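Local coordinates for protein carbohydrate esterase family 2 (CE2) (Chaetomium olivicolor, PDB 4XVH) that probably removes acetyl groups from xylan or related polysaccharides, acting as a GDSL-type esterase linked to a beta-sandwich domain, at residues A[113-118]-A[206-211]; A[118-123]-A[156-161]; A[212-217]-A[254-259]. All coordinates share one frame; numbering follows the deposited sequence.

Contact 1: residues A[113-118]-A[206-211]; sequences DIIGDS and DAVVIN. With PEU (2,5,8,11,14,17,20,23,26,29,32,35,38,41,44,47,50,53,56,59,62,65,68,71,74,77,80-heptacosaoxadooctacontan-82-ol), chain C.
The carboxylate of Asp117 has Asn211 O over one face, 4.1 Å from its CG, and on the other face oxygen OAW of the bound polyethylene glycol chain (PEU), 4.0 Å from the same carbon. Off the OD2 tip sits a water that bridges the two segments, 2.8 Å from Asp117 OD2 and 2.9 Å from Asn211 OD1. The carboxylate reaches this place because CG lies between the backbone N and the carbonyl carbon (chi1 52°), which also lets OD1 cap the backbone N of Ile119. A second water takes the Asp117 N-H, at 3.0 Å from N, and donates to Asn211 O. An alanine in place of Asp117 would probably leave the Ile119 N-H without its cap and the OD2-bound water without one of its mates.

Behind this end the backbones run parallel, their directions only 14° apart. Four hydrogen bonds join them: Asp113 N gives to Ala207 O, Val209 N reaches Asp113 O at 2.7 Å, Ile115 N gives to Val209 O, and Asn211 N meets Ile115 O at an N-H...O angle of 169°. On one face of the sheet the Ile115 side chain passes slantwise over Val208, its CD1 3.7 Å from Val208 CG1, while Ile210 lies alongside Ile115. On the other face Ile114 CG2 rests beside Val209 CB, 4.1 Å away.

These are inner strands of the five-stranded parallel sheet of an SGNH-type alpha/beta fold, the Gly-Asp-Ser sequence at the C-terminal end of strand 111-116 matching the GDSL motif. Strand 155-160 flanks 111-116 and strand 250-254 flanks 207-211; helix 228-243 covers Ile115 and Ile210, and helix 309-327 packs on Val209.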
loop_
_atom_site.group_PDB
_atom_site.type_symbol
_atom_site.label_atom_id
_atom_site.label_comp_id
_atom_site.label_asym_id
_atom_site.label_seq_id
_atom_site.Cartn_x
_atom_site.Cartn_y
_atom_site.Cartn_z
ATOM N N ASP A 113 -2.912 6.873 5.693
ATOM C CA ASP A 113 -2.037 5.693 5.722
ATOM C C ASP A 113 -2.841 4.443 5.366
ATOM O O ASP A 113 -3.976 4.272 5.825
ATOM C CB ASP A 113 -1.408 5.485 7.100
ATOM C CG ASP A 113 -0.115 6.280 7.289
ATOM O OD1 ASP A 113 0.172 7.152 6.442
ATOM O OD2 ASP A 113 0.600 6.053 8.296
ATOM N N ILE A 114 -2.236 3.556 4.578
ATOM C CA ILE A 114 -2.860 2.278 4.272
ATOM C C ILE A 114 -1.901 1.155 4.627
ATOM O O ILE A 114 -0.834 1.060 4.049
ATOM C CB ILE A 114 -3.220 2.193 2.798
ATOM C CG1 ILE A 114 -3.859 3.533 2.349
ATOM C CG2 ILE A 114 -4.126 0.985 2.554
ATOM C CD1 ILE A 114 -3.601 3.903 0.918
ATOM N N ILE A 115 -2.274 0.315 5.587
ATOM C CA ILE A 115 -1.332 -0.658 6.139
ATOM C C ILE A 115 -1.868 -2.063 5.895
ATOM O O ILE A 115 -3.018 -2.327 6.237
ATOM C CB ILE A 115 -1.137 -0.459 7.650
ATOM C CG1 ILE A 115 -0.698 0.990 7.955
ATOM C CG2 ILE A 115 -0.132 -1.506 8.192
ATOM C CD1 ILE A 115 -0.920 1.415 9.438
ATOM N N GLY A 116 -1.054 -2.960 5.327
ATOM C CA GLY A 116 -1.555 -4.299 5.097
ATOM C C GLY A 116 -0.577 -5.281 4.506
ATOM O O GLY A 116 0.652 -5.165 4.691
ATOM N N ASP A 117 -1.130 -6.262 3.795
ATOM C CA ASP A 117 -0.327 -7.338 3.243
ATOM C C ASP A 117 -0.369 -7.301 1.709
ATOM O O ASP A 117 -0.454 -6.234 1.111
ATOM C CB ASP A 117 -0.837 -8.682 3.761
ATOM C CG ASP A 117 -2.348 -8.873 3.545
ATOM O OD1 ASP A 117 -2.914 -8.333 2.571
ATOM O OD2 ASP A 117 -2.978 -9.571 4.362
ATOM N N SER A 118 -0.358 -8.474 1.082
ATOM C CA SER A 118 -0.296 -8.546 -0.372
ATOM C C SER A 118 -1.514 -7.840 -1.023
ATOM O O SER A 118 -1.433 -7.312 -2.135
ATOM C CB SER A 118 -0.234 -10.022 -0.798
ATOM O OG SER A 118 -1.454 -10.650 -0.455
ATOM N N ASP A 206 -5.116 11.815 8.461
ATOM C CA ASP A 206 -6.481 11.988 8.914
ATOM C C ASP A 206 -7.139 10.640 9.124
ATOM O O ASP A 206 -8.033 10.479 9.976
ATOM C CB ASP A 206 -7.290 12.770 7.893
ATOM C CG ASP A 206 -6.667 14.086 7.561
ATOM O OD1 ASP A 206 -7.018 15.075 8.228
ATOM O OD2 ASP A 206 -5.849 14.142 6.622
ATOM N N ALA A 207 -6.690 9.680 8.324
ATOM C CA ALA A 207 -7.264 8.352 8.337
ATOM C C ALA A 207 -6.151 7.329 8.225
ATOM O O ALA A 207 -5.186 7.539 7.486
ATOM C CB ALA A 207 -8.248 8.180 7.178
ATOM N N VAL A 208 -6.320 6.219 8.943
ATOM C CA VAL A 208 -5.408 5.096 8.900
ATOM C C VAL A 208 -6.219 3.849 8.615
ATOM O O VAL A 208 -7.151 3.506 9.375
ATOM C CB VAL A 208 -4.646 4.921 10.206
ATOM C CG1 VAL A 208 -3.840 3.589 10.203
ATOM C CG2 VAL A 208 -3.722 6.129 10.437
ATOM N N VAL A 209 -5.865 3.207 7.502
ATOM C CA VAL A 209 -6.557 2.030 6.994
ATOM C C VAL A 209 -5.727 0.791 7.296
ATOM O O VAL A 209 -4.526 0.755 6.990
ATOM C CB VAL A 209 -6.797 2.115 5.477
ATOM C CG1 VAL A 209 -7.495 0.824 4.993
ATOM C CG2 VAL A 209 -7.634 3.376 5.136
ATOM N N ILE A 210 -6.327 -0.189 7.957
ATOM C CA ILE A 210 -5.567 -1.394 8.273
ATOM C C ILE A 210 -6.285 -2.614 7.737
ATOM O O ILE A 210 -7.431 -2.847 8.097
ATOM C CB ILE A 210 -5.353 -1.556 9.785
ATOM C CG1 ILE A 210 -4.603 -0.333 10.336
ATOM C CG2 ILE A 210 -4.611 -2.881 10.062
ATOM C CD1 ILE A 210 -4.590 -0.242 11.830
ATOM N N ASN A 211 -5.586 -3.402 6.917
ATOM C CA ASN A 211 -6.139 -4.622 6.347
ATOM C C ASN A 211 -5.180 -5.797 6.571
ATOM O O ASN A 211 -4.299 -6.074 5.749
ATOM C CB ASN A 211 -6.403 -4.400 4.858
ATOM C CG ASN A 211 -7.053 -5.597 4.171
ATOM O OD1 ASN A 211 -7.035 -6.728 4.660
ATOM N ND2 ASN A 211 -7.593 -5.341 2.991
HETATM C CAA PEU C . 15.748 -9.123 -3.557
HETATM O OAB PEU C . 15.154 -10.433 -3.595
HETATM C CAC PEU C . 15.763 -11.369 -2.624
HETATM C CAD PEU C . 15.263 -12.859 -2.513
HETATM O OAE PEU C . 15.416 -13.613 -3.740
HETATM C CAF PEU C . 14.615 -13.107 -4.854
HETATM C CAG PEU C . 13.089 -13.293 -4.903
HETATM O OAH PEU C . 12.305 -12.821 -3.795
HETATM C CAI PEU C . 10.883 -12.915 -4.089
HETATM C CAJ PEU C . 10.003 -12.691 -2.853
HETATM O OAK PEU C . 8.595 -12.742 -3.207
HETATM C CAL PEU C . 7.813 -12.981 -2.018
HETATM C CAM PEU C . 6.312 -13.070 -2.269
HETATM O OAN PEU C . 5.800 -13.547 -1.007
HETATM C CAO PEU C . 4.384 -13.833 -1.010
HETATM C CAP PEU C . 4.358 -14.772 0.178
HETATM O OAQ PEU C . 3.214 -15.463 0.738
HETATM C CAR PEU C . 2.390 -16.285 -0.148
HETATM C CAS PEU C . 1.360 -15.643 -1.112
HETATM O OAT PEU C . 0.265 -14.913 -0.428
HETATM C CAU PEU C . 0.655 -13.761 0.379
HETATM C CAV PEU C . -0.562 -13.100 1.062
HETATM O OAW PEU C . -0.295 -11.922 1.863
HETATM O O HOH W 1 -5.613 -9.255 5.125
HETATM O O HOH W 2 -4.076 -5.989 3.247
#

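Contact 2: residues A[118-123]-A[156-161]; sequences SITVGY and YSVVAW. With PEU (2,5,8,11,14,17,20,23,26,29,32,35,38,41,44,47,50,53,56,59,62,65,68,71,74,77,80-heptacosaoxadooctacontan-82-ol), chain C.
Val121 and Ala160 bring their CA atoms to 5.6 Å and Ser118 and Trp161 theirs to 5.9 Å, and the short helix 118-121 sits against the end of strand 156-160; no hydrogen bond joins them. Methyl groups do the touching. In Thr120 a chi1 of -61° sets OG1 beside the backbone N and leaves CG2 anti to it, which puts that methyl 3.7 Å from Ala160 CB and 4.0 Å from Val158 CG1. OG1 of Thr120 is thereby turned to the hydroxyl of Tyr144. On the other flank Val121 CG2 comes within 3.8 Å of both Ala160 CB and Trp161 N, so the alanine methyl is met by two residues of the helix.

Where the helix ends, Ser118 O accepts from the backbone N atoms of both Gly122 and Tyr123, and Gly122 leaves the helical path with positive phi (102°).

Ser118 OG is hydrogen-bonded to His306 NE2 and lies 2.9 Å from PEU OAW. The contact is made by methyl groups and has no hydrogen bond of its own, while Ser118 OG faces His306 and PEU, consistent with Ser118 being the nucleophile, as in other GDSL hydrolases.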
loop_
_atom_site.group_PDB
_atom_site.type_symbol
_atom_site.label_atom_id
_atom_site.label_comp_id
_atom_site.label_asym_id
_atom_site.label_seq_id
_atom_site.Cartn_x
_atom_site.Cartn_y
_atom_site.Cartn_z
ATOM N N SER A 118 -0.358 -8.474 1.082
ATOM C CA SER A 118 -0.296 -8.546 -0.372
ATOM C C SER A 118 -1.514 -7.840 -1.023
ATOM O O SER A 118 -1.433 -7.312 -2.135
ATOM C CB SER A 118 -0.234 -10.022 -0.798
ATOM O OG SER A 118 -1.454 -10.650 -0.455
ATOM N N ILE A 119 -2.653 -7.864 -0.340
ATOM C CA ILE A 119 -3.857 -7.240 -0.889
ATOM C C ILE A 119 -3.666 -5.713 -0.982
ATOM O O ILE A 119 -4.073 -5.050 -1.970
ATOM C CB ILE A 119 -5.088 -7.591 -0.026
ATOM C CG1 ILE A 119 -5.243 -9.125 0.012
ATOM C CG2 ILE A 119 -6.367 -6.907 -0.560
ATOM C CD1 ILE A 119 -6.281 -9.602 1.047
ATOM N N THR A 120 -2.998 -5.165 0.026
ATOM C CA THR A 120 -2.738 -3.737 0.075
ATOM C C THR A 120 -1.579 -3.353 -0.832
ATOM O O THR A 120 -1.561 -2.257 -1.405
ATOM C CB THR A 120 -2.495 -3.331 1.541
ATOM O OG1 THR A 120 -3.695 -3.634 2.261
ATOM C CG2 THR A 120 -2.126 -1.886 1.700
ATOM N N VAL A 121 -0.631 -4.269 -1.000
ATOM C CA VAL A 121 0.407 -4.075 -2.000
ATOM C C VAL A 121 -0.194 -3.944 -3.394
ATOM O O VAL A 121 0.154 -3.037 -4.150
ATOM C CB VAL A 121 1.398 -5.259 -2.035
ATOM C CG1 VAL A 121 2.277 -5.170 -3.297
ATOM C CG2 VAL A 121 2.258 -5.292 -0.756
ATOM N N GLY A 122 -1.115 -4.857 -3.715
ATOM C CA GLY A 122 -1.548 -5.022 -5.088
ATOM C C GLY A 122 -0.917 -6.216 -5.773
ATOM O O GLY A 122 -0.751 -6.218 -6.975
ATOM N N TYR A 123 -0.553 -7.216 -4.978
ATOM C CA TYR A 123 -0.060 -8.514 -5.466
ATOM C C TYR A 123 -0.935 -9.062 -6.588
ATOM O O TYR A 123 -2.148 -9.203 -6.400
ATOM C CB TYR A 123 -0.044 -9.493 -4.279
ATOM C CG TYR A 123 0.558 -10.860 -4.518
ATOM C CD1 TYR A 123 -0.137 -11.828 -5.249
ATOM C CD2 TYR A 123 1.802 -11.192 -3.981
ATOM C CE1 TYR A 123 0.394 -13.078 -5.462
ATOM C CE2 TYR A 123 2.353 -12.456 -4.175
ATOM C CZ TYR A 123 1.645 -13.395 -4.923
ATOM O OH TYR A 123 2.166 -14.649 -5.147
ATOM N N TYR A 156 -1.304 9.801 0.190
ATOM C CA TYR A 156 -1.374 8.568 0.955
ATOM C C TYR A 156 0.037 8.004 1.160
ATOM O O TYR A 156 1.013 8.439 0.519
ATOM C CB TYR A 156 -2.289 7.536 0.269
ATOM C CG TYR A 156 -1.878 7.245 -1.158
ATOM C CD1 TYR A 156 -0.936 6.263 -1.438
ATOM C CD2 TYR A 156 -2.428 7.958 -2.230
ATOM C CE1 TYR A 156 -0.551 5.984 -2.737
ATOM C CE2 TYR A 156 -2.040 7.686 -3.536
ATOM C CZ TYR A 156 -1.108 6.687 -3.772
ATOM O OH TYR A 156 -0.702 6.387 -5.045
ATOM N N SER A 157 0.122 7.069 2.089
ATOM C CA SER A 157 1.321 6.306 2.346
ATOM C C SER A 157 0.915 4.857 2.532
ATOM O O SER A 157 0.121 4.544 3.428
ATOM C CB SER A 157 2.045 6.807 3.597
ATOM O OG SER A 157 3.187 6.019 3.817
ATOM N N VAL A 158 1.421 3.997 1.647
ATOM C CA VAL A 158 1.184 2.565 1.743
ATOM C C VAL A 158 2.360 1.922 2.467
ATOM O O VAL A 158 3.514 2.094 2.066
ATOM C CB VAL A 158 1.035 1.910 0.349
ATOM C CG1 VAL A 158 0.899 0.389 0.477
ATOM C CG2 VAL A 158 -0.182 2.486 -0.385
ATOM N N VAL A 159 2.056 1.206 3.539
ATOM C CA VAL A 159 3.044 0.410 4.235
ATOM C C VAL A 159 2.538 -1.008 4.241
ATOM O O VAL A 159 1.668 -1.350 5.037
ATOM C CB VAL A 159 3.284 0.890 5.673
ATOM C CG1 VAL A 159 4.395 0.044 6.309
ATOM C CG2 VAL A 159 3.718 2.342 5.655
ATOM N N ALA A 160 3.072 -1.830 3.342
ATOM C CA ALA A 160 2.507 -3.165 3.129
ATOM C C ALA A 160 3.539 -4.097 2.574
ATOM O O ALA A 160 4.455 -3.656 1.886
ATOM C CB ALA A 160 1.321 -3.093 2.199
ATOM N N TRP A 161 3.394 -5.395 2.858
ATOM C CA TRP A 161 4.423 -6.359 2.482
ATOM C C TRP A 161 3.695 -7.706 2.316
ATOM O O TRP A 161 2.966 -8.114 3.210
ATOM C CB TRP A 161 5.512 -6.426 3.573
ATOM C CG TRP A 161 6.706 -7.280 3.281
ATOM C CD1 TRP A 161 6.719 -8.566 2.799
ATOM C CD2 TRP A 161 8.085 -6.910 3.477
ATOM N NE1 TRP A 161 8.035 -9.004 2.665
ATOM C CE2 TRP A 161 8.882 -8.006 3.079
ATOM C CE3 TRP A 161 8.719 -5.747 3.939
ATOM C CZ2 TRP A 161 10.285 -7.975 3.141
ATOM C CZ3 TRP A 161 10.113 -5.723 4.009
ATOM C CH2 TRP A 161 10.876 -6.826 3.611
HETATM C CAA PEU C . 15.748 -9.123 -3.557
HETATM O OAB PEU C . 15.154 -10.433 -3.595
HETATM C CAC PEU C . 15.763 -11.369 -2.624
HETATM C CAD PEU C . 15.263 -12.859 -2.513
HETATM O OAE PEU C . 15.416 -13.613 -3.740
HETATM C CAF PEU C . 14.615 -13.107 -4.854
HETATM C CAG PEU C . 13.089 -13.293 -4.903
HETATM O OAH PEU C . 12.305 -12.821 -3.795
HETATM C CAI PEU C . 10.883 -12.915 -4.089
HETATM C CAJ PEU C . 10.003 -12.691 -2.853
HETATM O OAK PEU C . 8.595 -12.742 -3.207
HETATM C CAL PEU C . 7.813 -12.981 -2.018
HETATM C CAM PEU C . 6.312 -13.070 -2.269
HETATM O OAN PEU C . 5.800 -13.547 -1.007
HETATM C CAO PEU C . 4.384 -13.833 -1.010
HETATM C CAP PEU C . 4.358 -14.772 0.178
HETATM O OAQ PEU C . 3.214 -15.463 0.738
HETATM C CAR PEU C . 2.390 -16.285 -0.148
HETATM C CAS PEU C . 1.360 -15.643 -1.112
HETATM O OAT PEU C . 0.265 -14.913 -0.428
HETATM C CAU PEU C . 0.655 -13.761 0.379
HETATM C CAV PEU C . -0.562 -13.100 1.062
HETATM O OAW PEU C . -0.295 -11.922 1.863
#

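Contact 3: residues A[212-217]-A[254-259]; sequences LGTNDF and LNSPML. With PEU (2,5,8,11,14,17,20,23,26,29,32,35,38,41,44,47,50,53,56,59,62,65,68,71,74,77,80-heptacosaoxadooctacontan-82-ol), chain C.
Thr214 OG1 and Ser256 OG meet tip to tip in a hydrogen bond of 2.6 Å, and either hydroxyl could be its donor. Beside it the Thr214 methyl CG2 packs 4.0 Å from Met258 CB, the two side chains crossing at about a right angle. Leu259 CD1 packs 3.9 Å from Phe217 CB, these side chains too being roughly perpendicular, and approaches the ring of Phe217 obliquely.

Ser256 OG is placed by its own turn. It lies anti to the backbone N (chi1 172°) and accepts from Met258 N at 3.0 Å, which makes an ST turn within the type I turn 256-259; a weak bond from Leu259 N adds to the hold.

Gly213, Thr214, Asn215 and Asp216 match the asparagine-bearing block of SGNH hydrolases, whose asparagine usually belongs to the oxyanion hole. Here Asn215 ND2 donates to PEU OAW over 2.9 Å, with an N-H...O angle of 155°, and also bonds to Lys164 O. Gly213 has a positive phi (140°) at which a beta carbon would jam against the preceding carbonyl oxygen.

Farther back, a water accepts from Leu212 N at 3.0 Å and donates to Leu254 O at 2.8 Å. Asp216 takes the backbone N atoms of Leu166 and Ile167 on its two oxygens. On the opposing segment, Ser256 N bonds to Gln274 and Ser256 O to Lys271, both on helix 270-285.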
loop_
_atom_site.group_PDB
_atom_site.type_symbol
_atom_site.label_atom_id
_atom_site.label_comp_id
_atom_site.label_asym_id
_atom_site.label_seq_id
_atom_site.Cartn_x
_atom_site.Cartn_y
_atom_site.Cartn_z
ATOM N N LEU A 212 -5.359 -6.483 7.693
ATOM C CA LEU A 212 -4.472 -7.567 8.078
ATOM C C LEU A 212 -5.274 -8.711 8.683
ATOM O O LEU A 212 -6.271 -8.473 9.397
ATOM C CB LEU A 212 -3.446 -7.085 9.103
ATOM C CG LEU A 212 -2.405 -6.089 8.615
ATOM C CD1 LEU A 212 -1.682 -5.539 9.847
ATOM C CD2 LEU A 212 -1.414 -6.813 7.685
ATOM N N GLY A 213 -4.838 -9.939 8.419
ATOM C CA GLY A 213 -5.507 -11.106 8.989
ATOM C C GLY A 213 -5.607 -12.237 7.981
ATOM O O GLY A 213 -5.790 -13.386 8.355
ATOM N N THR A 214 -5.513 -11.922 6.691
ATOM C CA THR A 214 -5.554 -12.990 5.695
ATOM C C THR A 214 -4.446 -14.012 6.001
ATOM O O THR A 214 -4.698 -15.215 6.037
ATOM C CB THR A 214 -5.394 -12.451 4.279
ATOM O OG1 THR A 214 -6.451 -11.530 4.017
ATOM C CG2 THR A 214 -5.423 -13.604 3.242
ATOM N N ASN A 215 -3.231 -13.541 6.248
ATOM C CA ASN A 215 -2.143 -14.463 6.584
ATOM C C ASN A 215 -2.258 -15.088 7.981
ATOM O O ASN A 215 -1.918 -16.271 8.174
ATOM C CB ASN A 215 -0.805 -13.728 6.424
ATOM C CG ASN A 215 -0.561 -13.320 4.970
ATOM O OD1 ASN A 215 -0.564 -14.165 4.091
ATOM N ND2 ASN A 215 -0.430 -12.031 4.718
ATOM N N ASP A 216 -2.750 -14.317 8.948
ATOM C CA ASP A 216 -2.857 -14.818 10.319
ATOM C C ASP A 216 -3.773 -16.045 10.377
ATOM O O ASP A 216 -3.535 -17.018 11.124
ATOM C CB ASP A 216 -3.396 -13.712 11.251
ATOM C CG ASP A 216 -2.545 -12.448 11.199
ATOM O OD1 ASP A 216 -2.541 -11.799 10.142
ATOM O OD2 ASP A 216 -1.871 -12.130 12.205
ATOM N N PHE A 217 -4.837 -15.992 9.576
ATOM C CA PHE A 217 -5.848 -17.043 9.621
ATOM C C PHE A 217 -5.423 -18.330 8.913
ATOM O O PHE A 217 -5.962 -19.395 9.174
ATOM C CB PHE A 217 -7.157 -16.509 9.053
ATOM C CG PHE A 217 -8.059 -15.933 10.116
ATOM C CD1 PHE A 217 -7.853 -14.656 10.610
ATOM C CD2 PHE A 217 -9.086 -16.677 10.636
ATOM C CE1 PHE A 217 -8.689 -14.144 11.610
ATOM C CE2 PHE A 217 -9.918 -16.167 11.622
ATOM C CZ PHE A 217 -9.718 -14.898 12.094
ATOM N N LEU A 254 -10.434 -3.386 8.112
ATOM C CA LEU A 254 -11.138 -4.174 7.096
ATOM C C LEU A 254 -10.970 -5.668 7.303
ATOM O O LEU A 254 -9.911 -6.130 7.700
ATOM C CB LEU A 254 -10.628 -3.841 5.684
ATOM C CG LEU A 254 -11.093 -2.568 4.969
ATOM C CD1 LEU A 254 -10.563 -1.294 5.633
ATOM C CD2 LEU A 254 -10.662 -2.645 3.458
ATOM N N ASN A 255 -12.007 -6.429 6.977
ATOM C CA ASN A 255 -11.857 -7.853 6.910
ATOM C C ASN A 255 -11.410 -8.229 5.482
ATOM O O ASN A 255 -11.259 -7.370 4.592
ATOM C CB ASN A 255 -13.163 -8.552 7.318
ATOM C CG ASN A 255 -14.342 -8.074 6.519
ATOM O OD1 ASN A 255 -14.170 -7.372 5.539
ATOM N ND2 ASN A 255 -15.556 -8.459 6.933
ATOM N N SER A 256 -11.207 -9.508 5.260
ATOM C CA SER A 256 -10.480 -9.955 4.070
ATOM C C SER A 256 -11.370 -10.479 2.951
ATOM O O SER A 256 -12.163 -11.396 3.170
ATOM C CB SER A 256 -9.514 -11.066 4.462
ATOM O OG SER A 256 -8.956 -11.615 3.295
ATOM N N PRO A 257 -11.196 -9.941 1.737
ATOM C CA PRO A 257 -11.888 -10.464 0.551
ATOM C C PRO A 257 -11.409 -11.875 0.169
ATOM O O PRO A 257 -12.073 -12.541 -0.627
ATOM C CB PRO A 257 -11.515 -9.453 -0.545
ATOM C CG PRO A 257 -10.110 -9.014 -0.156
ATOM C CD PRO A 257 -10.224 -8.885 1.375
ATOM N N MET A 258 -10.276 -12.318 0.729
ATOM C CA MET A 258 -9.758 -13.655 0.442
ATOM C C MET A 258 -10.161 -14.705 1.471
ATOM O O MET A 258 -9.972 -15.893 1.217
ATOM C CB MET A 258 -8.226 -13.625 0.324
ATOM C CG MET A 258 -7.748 -12.807 -0.867
ATOM S SD MET A 258 -5.948 -12.617 -1.081
ATOM C CE MET A 258 -5.495 -14.316 -1.538
ATOM N N LEU A 259 -10.688 -14.303 2.628
ATOM C CA LEU A 259 -11.166 -15.309 3.585
ATOM C C LEU A 259 -12.634 -15.603 3.327
ATOM O O LEU A 259 -13.379 -14.716 2.890
ATOM C CB LEU A 259 -10.970 -14.844 5.028
ATOM C CG LEU A 259 -9.509 -14.631 5.431
ATOM C CD1 LEU A 259 -9.428 -14.195 6.891
ATOM C CD2 LEU A 259 -8.712 -15.912 5.200
HETATM C CAA PEU C . 15.748 -9.123 -3.557
HETATM O OAB PEU C . 15.154 -10.433 -3.595
HETATM C CAC PEU C . 15.763 -11.369 -2.624
HETATM C CAD PEU C . 15.263 -12.859 -2.513
HETATM O OAE PEU C . 15.416 -13.613 -3.740
HETATM C CAF PEU C . 14.615 -13.107 -4.854
HETATM C CAG PEU C . 13.089 -13.293 -4.903
HETATM O OAH PEU C . 12.305 -12.821 -3.795
HETATM C CAI PEU C . 10.883 -12.915 -4.089
HETATM C CAJ PEU C . 10.003 -12.691 -2.853
HETATM O OAK PEU C . 8.595 -12.742 -3.207
HETATM C CAL PEU C . 7.813 -12.981 -2.018
HETATM C CAM PEU C . 6.312 -13.070 -2.269
HETATM O OAN PEU C . 5.800 -13.547 -1.007
HETATM C CAO PEU C . 4.384 -13.833 -1.010
HETATM C CAP PEU C . 4.358 -14.772 0.178
HETATM O OAQ PEU C . 3.214 -15.463 0.738
HETATM C CAR PEU C . 2.390 -16.285 -0.148
HETATM C CAS PEU C . 1.360 -15.643 -1.112
HETATM O OAT PEU C . 0.265 -14.913 -0.428
HETATM C CAU PEU C . 0.655 -13.761 0.379
HETATM C CAV PEU C . -0.562 -13.100 1.062
HETATM O OAW PEU C . -0.295 -11.922 1.863
HETATM O O HOH W 3 -7.672 -5.544 9.325
#

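Overall arrangement
Contacts 1 and 2 have centres about 8 Å apart and share Ser118; their strands 111-116 and 155-160 are neighbours in the parallel sheet, with Ile114 N 2.8 Å from Ser157 O. Contact 3 lies about 13 Å from contact 1 and 14 Å from contact 2, centre to centre, where strands 207-211 and 250-254 run out into loops. Ile119 ties it to contact 2: its CD1 is 3.5 Å from Thr214 OG1. All three contacts converge on one end of PEU, to which Gly163 N also bonds, so Asp117, Ser118 and Asn215 line a common pocket with His306, consistent with an SGNH active site.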